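Adhesin/hemolysin (Burkholderia pseudomallei 1026a, PDB 4G6V) is the tRNase toxin of a contact-dependent growth inhibition system, with which a bacterium arrests closely related neighbours that it touches. Local coordinates at residues K76-V81 with T95-V100; N129-L134 with I160-L165. All blocks are in the same frame, centred on the assembly; numbering follows the deposited sequence.

Contact 1 of 2, residues K76-V81 with T95-V100; sequences KGYDVV and TINGQV
The ring of Tyr78 meets Ile96 and the amide of Asn97 obliquely along its CD1 side, where strand 79-82 pairs with strand 94-96 as an antiparallel beta hairpin of the PDDEXK-type nuclease fold. Tyr78 CD1 lies 3.4 Å from Ile96 CG2 and 3.7 Å from Asn97 ND2; the ring and amide planes are 22° apart, though the two side chains cross at about a right angle. Leu73 of helix 57-74 and Ile168 and Ile170 of strand 168-171 also touch the side chain of Tyr78. Val80 and Ile96 form a non-hydrogen-bonded pair facing helix 57-74; Val80 CG2 and Ile96 CG1 are 4.4 Å apart. Further along, Val81 N bonds to Thr95 O at 3.1 Å. Asn97 is the first of the two central residues (Asn97, Gly98) of the type I' turn from Ile96 to Gln99 that leads into strand 99-104. With its CG anti to the carbonyl carbon (chi1 -60°), it extends the strand pairing by a side chain: Asn97 OD1 accepts Asp79 N at 2.7 Å, nearly along the C=O axis, while Asn97 N donates to Asp79 O at 2.9 Å. Asp79 is therefore held at both its N-H and its carbonyl by one residue.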
loop_
_atom_site.group_PDB
_atom_site.type_symbol
_atom_site.label_atom_id
_atom_site.label_comp_id
_atom_site.label_asym_id
_atom_site.label_seq_id
_atom_site.Cartn_x
_atom_site.Cartn_y
_atom_site.Cartn_z
ATOM N N LYS A 76 6.352 18.440 -14.434
ATOM C CA LYS A 76 5.490 18.191 -15.586
ATOM C C LYS A 76 4.296 19.141 -15.590
ATOM O O LYS A 76 3.469 19.115 -16.509
ATOM C CB LYS A 76 5.020 16.739 -15.617
ATOM C CG LYS A 76 6.105 15.754 -16.020
ATOM C CD LYS A 76 6.419 15.851 -17.504
ATOM C CE LYS A 76 7.480 14.829 -17.903
ATOM N NZ LYS A 76 7.326 14.334 -19.308
ATOM N N GLY A 77 4.213 19.979 -14.561
ATOM C CA GLY A 77 3.194 21.008 -14.509
ATOM C C GLY A 77 2.134 20.847 -13.439
ATOM O O GLY A 77 1.210 21.658 -13.366
ATOM N N TYR A 78 2.227 19.810 -12.611
ATOM C CA TYR A 78 1.263 19.674 -11.518
ATOM C C TYR A 78 1.699 20.489 -10.318
ATOM O O TYR A 78 2.892 20.730 -10.107
ATOM C CB TYR A 78 1.087 18.220 -11.105
ATOM C CG TYR A 78 0.585 17.344 -12.213
ATOM C CD1 TYR A 78 -0.750 17.000 -12.297
ATOM C CD2 TYR A 78 1.457 16.858 -13.178
ATOM C CE1 TYR A 78 -1.203 16.186 -13.319
ATOM C CE2 TYR A 78 1.014 16.046 -14.200
ATOM C CZ TYR A 78 -0.315 15.717 -14.273
ATOM O OH TYR A 78 -0.740 14.907 -15.302
ATOM N N ASP A 79 0.729 20.925 -9.534
ATOM C CA ASP A 79 1.045 21.560 -8.270
ATOM C C ASP A 79 1.005 20.465 -7.222
ATOM O O ASP A 79 -0.058 19.896 -6.946
ATOM C CB ASP A 79 0.043 22.669 -7.968
ATOM C CG ASP A 79 0.073 23.777 -9.026
ATOM O OD1 ASP A 79 1.172 24.334 -9.291
ATOM O OD2 ASP A 79 -0.991 24.075 -9.611
ATOM N N VAL A 80 2.172 20.149 -6.667
ATOM C CA VAL A 80 2.298 19.022 -5.762
ATOM C C VAL A 80 2.629 19.434 -4.333
ATOM O O VAL A 80 3.664 20.073 -4.089
ATOM C CB VAL A 80 3.379 18.032 -6.247
ATOM C CG1 VAL A 80 3.514 16.899 -5.254
ATOM C CG2 VAL A 80 3.035 17.484 -7.633
ATOM N N VAL A 81 1.761 19.061 -3.389
ATOM C CA VAL A 81 2.092 19.202 -1.967
ATOM C C VAL A 81 2.357 17.862 -1.288
ATOM O O VAL A 81 1.482 16.987 -1.226
ATOM C CB VAL A 81 0.993 19.928 -1.182
ATOM C CG1 VAL A 81 1.461 20.234 0.262
ATOM C CG2 VAL A 81 0.552 21.172 -1.923
ATOM N N THR A 95 -0.917 15.912 -2.513
ATOM C CA THR A 95 -2.108 16.607 -3.000
ATOM C C THR A 95 -1.738 17.087 -4.421
ATOM O O THR A 95 -0.784 17.853 -4.570
ATOM C CB THR A 95 -2.469 17.811 -2.120
ATOM O OG1 THR A 95 -1.381 18.742 -2.109
ATOM C CG2 THR A 95 -2.759 17.361 -0.696
ATOM N N ILE A 96 -2.451 16.640 -5.461
ATOM C CA ILE A 96 -2.047 16.944 -6.820
ATOM C C ILE A 96 -3.138 17.808 -7.462
ATOM O O ILE A 96 -4.268 17.335 -7.750
ATOM C CB ILE A 96 -1.739 15.664 -7.625
ATOM C CG1 ILE A 96 -0.548 14.938 -7.018
ATOM C CG2 ILE A 96 -1.448 15.983 -9.095
ATOM C CD1 ILE A 96 -0.102 13.769 -7.815
ATOM N N ASN A 97 -2.807 19.088 -7.642
ATOM C CA ASN A 97 -3.793 20.089 -8.055
ATOM C C ASN A 97 -5.040 20.038 -7.163
ATOM O O ASN A 97 -6.177 20.131 -7.649
ATOM C CB ASN A 97 -4.163 19.915 -9.532
ATOM C CG ASN A 97 -2.964 20.058 -10.441
ATOM O OD1 ASN A 97 -1.898 20.488 -10.002
ATOM N ND2 ASN A 97 -3.128 19.711 -11.713
ATOM N N GLY A 98 -4.811 19.871 -5.861
ATOM C CA GLY A 98 -5.882 19.895 -4.887
ATOM C C GLY A 98 -6.353 18.528 -4.416
ATOM O O GLY A 98 -6.765 18.396 -3.266
ATOM N N GLN A 99 -6.294 17.523 -5.296
ATOM C CA GLN A 99 -6.774 16.155 -4.999
ATOM C C GLN A 99 -5.797 15.307 -4.167
ATOM O O GLN A 99 -4.625 15.170 -4.540
ATOM C CB GLN A 99 -7.068 15.392 -6.303
ATOM C CG GLN A 99 -8.057 16.066 -7.239
ATOM C CD GLN A 99 -8.245 15.290 -8.544
ATOM O OE1 GLN A 99 -7.323 15.190 -9.358
ATOM N NE2 GLN A 99 -9.445 14.739 -8.745
ATOM N N VAL A 100 -6.265 14.719 -3.062
ATOM C CA VAL A 100 -5.415 13.770 -2.332
ATOM C C VAL A 100 -5.038 12.571 -3.218
ATOM O O VAL A 100 -5.900 11.984 -3.900
ATOM C CB VAL A 100 -5.998 13.306 -0.960
ATOM C CG1 VAL A 100 -6.008 14.464 0.059
ATOM C CG2 VAL A 100 -7.397 12.619 -1.110
#

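Contact 2 of 2, residues N129-L134 with I160-L165; sequences NIVVNL and IVIDKL
Leu134 N donates to Ile162 O at 2.8 Å in a nearly straight bond (170°). It is the last of four backbone bonds joining strand 129-133 to strand 159-162 in parallel register, the two strands linked through helix 141-150 as a beta-alpha-beta crossover. In the alternation expected of parallel strands, Ile160 uses both its N and its O, toward Ile130 O and Val132 N, and Val132 O in turn takes Ile162 N at 2.9 Å. Val132 O has a second neighbour in Val161 CA, a CA-H...O contact of 3.5 Å.

Side chains pack diagonally across the strands. On the face of Val131, Asn133, Ile160 and Ile162, Val131 CG1 stands anti to its backbone N (chi1 173°) and meets the tip of Ile162, CD1, at 3.9 Å. Asn133 is the buried polar residue of this face: its OD1 takes Ala135 N, and its ND2 makes weak bonds to Ser69 OG and Arg65 O. On the face of Val132 and Val161, Leu134 CD1 touches Val161 CG1 at 4.0 Å. Near the C-terminal ends of the segments, Lys164 CG lies 3.5 Å from Leu134 O while Lys164 NZ bonds to Ser137 O, and Asp163 OD1 binds Asn167 N in the turn leading to strand 168-171.

Ile130 sits about 5 Å, side chain to side chain, from Asp102 and Lys121, both probable active-site residues. Helix 57-74 covers the face of Val131 and Ile162, Pro141 and Ile144 of helix 141-150 lie against the other, and strands 99-104 and 168-171 flank the pair, beside strands 129-133 and 159-162 respectively.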
loop_
_atom_site.group_PDB
_atom_site.type_symbol
_atom_site.label_atom_id
_atom_site.label_comp_id
_atom_site.label_asym_id
_atom_site.label_seq_id
_atom_site.Cartn_x
_atom_site.Cartn_y
_atom_site.Cartn_z
ATOM N N ASN A 129 -7.113 8.289 -5.319
ATOM C CA ASN A 129 -6.245 8.666 -6.424
ATOM C C ASN A 129 -4.812 8.177 -6.223
ATOM O O ASN A 129 -4.179 8.463 -5.198
ATOM C CB ASN A 129 -6.282 10.173 -6.610
ATOM C CG ASN A 129 -7.687 10.680 -6.775
ATOM O OD1 ASN A 129 -8.425 10.194 -7.632
ATOM N ND2 ASN A 129 -8.086 11.631 -5.932
ATOM N N ILE A 130 -4.312 7.439 -7.212
ATOM C CA ILE A 130 -3.038 6.752 -7.078
ATOM C C ILE A 130 -2.040 7.196 -8.132
ATOM O O ILE A 130 -2.351 7.188 -9.330
ATOM C CB ILE A 130 -3.196 5.240 -7.284
ATOM C CG1 ILE A 130 -4.453 4.697 -6.602
ATOM C CG2 ILE A 130 -1.923 4.536 -6.849
ATOM C CD1 ILE A 130 -4.276 4.336 -5.160
ATOM N N VAL A 131 -0.845 7.574 -7.688
ATOM C CA VAL A 131 0.293 7.689 -8.601
ATOM C C VAL A 131 0.969 6.324 -8.664
ATOM O O VAL A 131 1.380 5.761 -7.626
ATOM C CB VAL A 131 1.326 8.734 -8.149
ATOM C CG1 VAL A 131 2.546 8.664 -9.040
ATOM C CG2 VAL A 131 0.729 10.135 -8.144
ATOM N N VAL A 132 1.042 5.764 -9.869
ATOM C CA VAL A 132 1.712 4.488 -10.042
ATOM C C VAL A 132 3.020 4.698 -10.771
ATOM O O VAL A 132 3.023 5.013 -11.956
ATOM C CB VAL A 132 0.907 3.501 -10.856
ATOM C CG1 VAL A 132 1.727 2.191 -11.002
ATOM C CG2 VAL A 132 -0.476 3.247 -10.216
ATOM N N ASN A 133 4.117 4.491 -10.048
ATOM C CA ASN A 133 5.469 4.734 -10.532
ATOM C C ASN A 133 6.152 3.444 -10.956
ATOM O O ASN A 133 6.489 2.588 -10.104
ATOM C CB ASN A 133 6.266 5.390 -9.418
ATOM C CG ASN A 133 7.577 5.946 -9.893
ATOM O OD1 ASN A 133 8.127 5.509 -10.910
ATOM N ND2 ASN A 133 8.103 6.915 -9.150
ATOM N N LEU A 134 6.372 3.300 -12.263
ATOM C CA LEU A 134 6.907 2.043 -12.810
ATOM C C LEU A 134 8.449 1.911 -12.812
ATOM O O LEU A 134 8.994 1.077 -13.534
ATOM C CB LEU A 134 6.337 1.760 -14.209
ATOM C CG LEU A 134 4.806 1.642 -14.339
ATOM C CD1 LEU A 134 4.410 1.220 -15.743
ATOM C CD2 LEU A 134 4.210 0.669 -13.319
ATOM N N ILE A 160 -2.524 8.245 -12.102
ATOM C CA ILE A 160 -1.433 8.791 -12.909
ATOM C C ILE A 160 -0.271 7.807 -13.025
ATOM O O ILE A 160 0.345 7.466 -12.023
ATOM C CB ILE A 160 -0.923 10.135 -12.344
ATOM C CG1 ILE A 160 -2.054 11.169 -12.377
ATOM C CG2 ILE A 160 0.275 10.617 -13.150
ATOM C CD1 ILE A 160 -1.740 12.505 -11.745
ATOM N N VAL A 161 0.013 7.346 -14.241
ATOM C CA VAL A 161 1.159 6.464 -14.473
ATOM C C VAL A 161 2.429 7.243 -14.831
ATOM O O VAL A 161 2.404 8.152 -15.679
ATOM C CB VAL A 161 0.886 5.429 -15.593
ATOM C CG1 VAL A 161 2.104 4.534 -15.802
ATOM C CG2 VAL A 161 -0.342 4.589 -15.274
ATOM N N ILE A 162 3.533 6.897 -14.167
ATOM C CA ILE A 162 4.859 7.381 -14.552
ATOM C C ILE A 162 5.671 6.186 -15.017
ATOM O O ILE A 162 5.954 5.296 -14.229
ATOM C CB ILE A 162 5.611 8.022 -13.384
ATOM C CG1 ILE A 162 4.758 9.089 -12.687
ATOM C CG2 ILE A 162 6.883 8.638 -13.889
ATOM C CD1 ILE A 162 5.414 9.641 -11.423
ATOM N N ASP A 163 6.044 6.140 -16.288
ATOM C CA ASP A 163 6.788 4.985 -16.775
ATOM C C ASP A 163 8.296 5.130 -16.481
ATOM O O ASP A 163 8.724 6.117 -15.856
ATOM C CB ASP A 163 6.495 4.721 -18.263
ATOM C CG ASP A 163 7.042 5.818 -19.191
ATOM O OD1 ASP A 163 7.525 6.859 -18.692
ATOM O OD2 ASP A 163 6.990 5.629 -20.429
ATOM N N LYS A 164 9.093 4.154 -16.915
ATOM C CA LYS A 164 10.536 4.182 -16.636
ATOM C C LYS A 164 11.241 5.440 -17.170
ATOM O O LYS A 164 12.283 5.850 -16.627
ATOM C CB LYS A 164 11.239 2.920 -17.156
ATOM C CG LYS A 164 10.927 1.632 -16.383
ATOM C CD LYS A 164 11.701 0.458 -16.983
ATOM C CE LYS A 164 11.255 -0.908 -16.436
ATOM N NZ LYS A 164 11.439 -1.022 -14.967
ATOM N N LEU A 165 10.681 6.055 -18.214
ATOM C CA LEU A 165 11.343 7.205 -18.837
ATOM C C LEU A 165 10.821 8.547 -18.306
ATOM O O LEU A 165 11.230 9.605 -18.764
ATOM C CB LEU A 165 11.275 7.120 -20.378
ATOM C CG LEU A 165 11.723 5.780 -21.008
ATOM C CD1 LEU A 165 11.179 5.529 -22.427
ATOM C CD2 LEU A 165 13.250 5.607 -20.982
#

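Contact 1 closes before contact 2 opens along the chain, and their centres lie 14 Å apart in one mixed sheet. Strand 99-104, entered from the turn of contact 1, runs parallel beside strand 129-133 of contact 2. Val100 O and Asn129 ND2, 3.0 Å apart, probably hydrogen-bond at this seam. Apolar side chains also bridge the two: Ile96 CD1 reaches Val131 CG2 at 3.7 Å, and Tyr78 CE1 reaches Ile160 CD1 at 4.0 Å. Helix 57-74 packs on both contacts. The probable active-site residues Glu66, Asp93, Asp102 and Lys121 come from this helix, the hairpin region, strand 99-104 and helix 111-123, elements grouped in and around the shared sheet, consistent with a common active site.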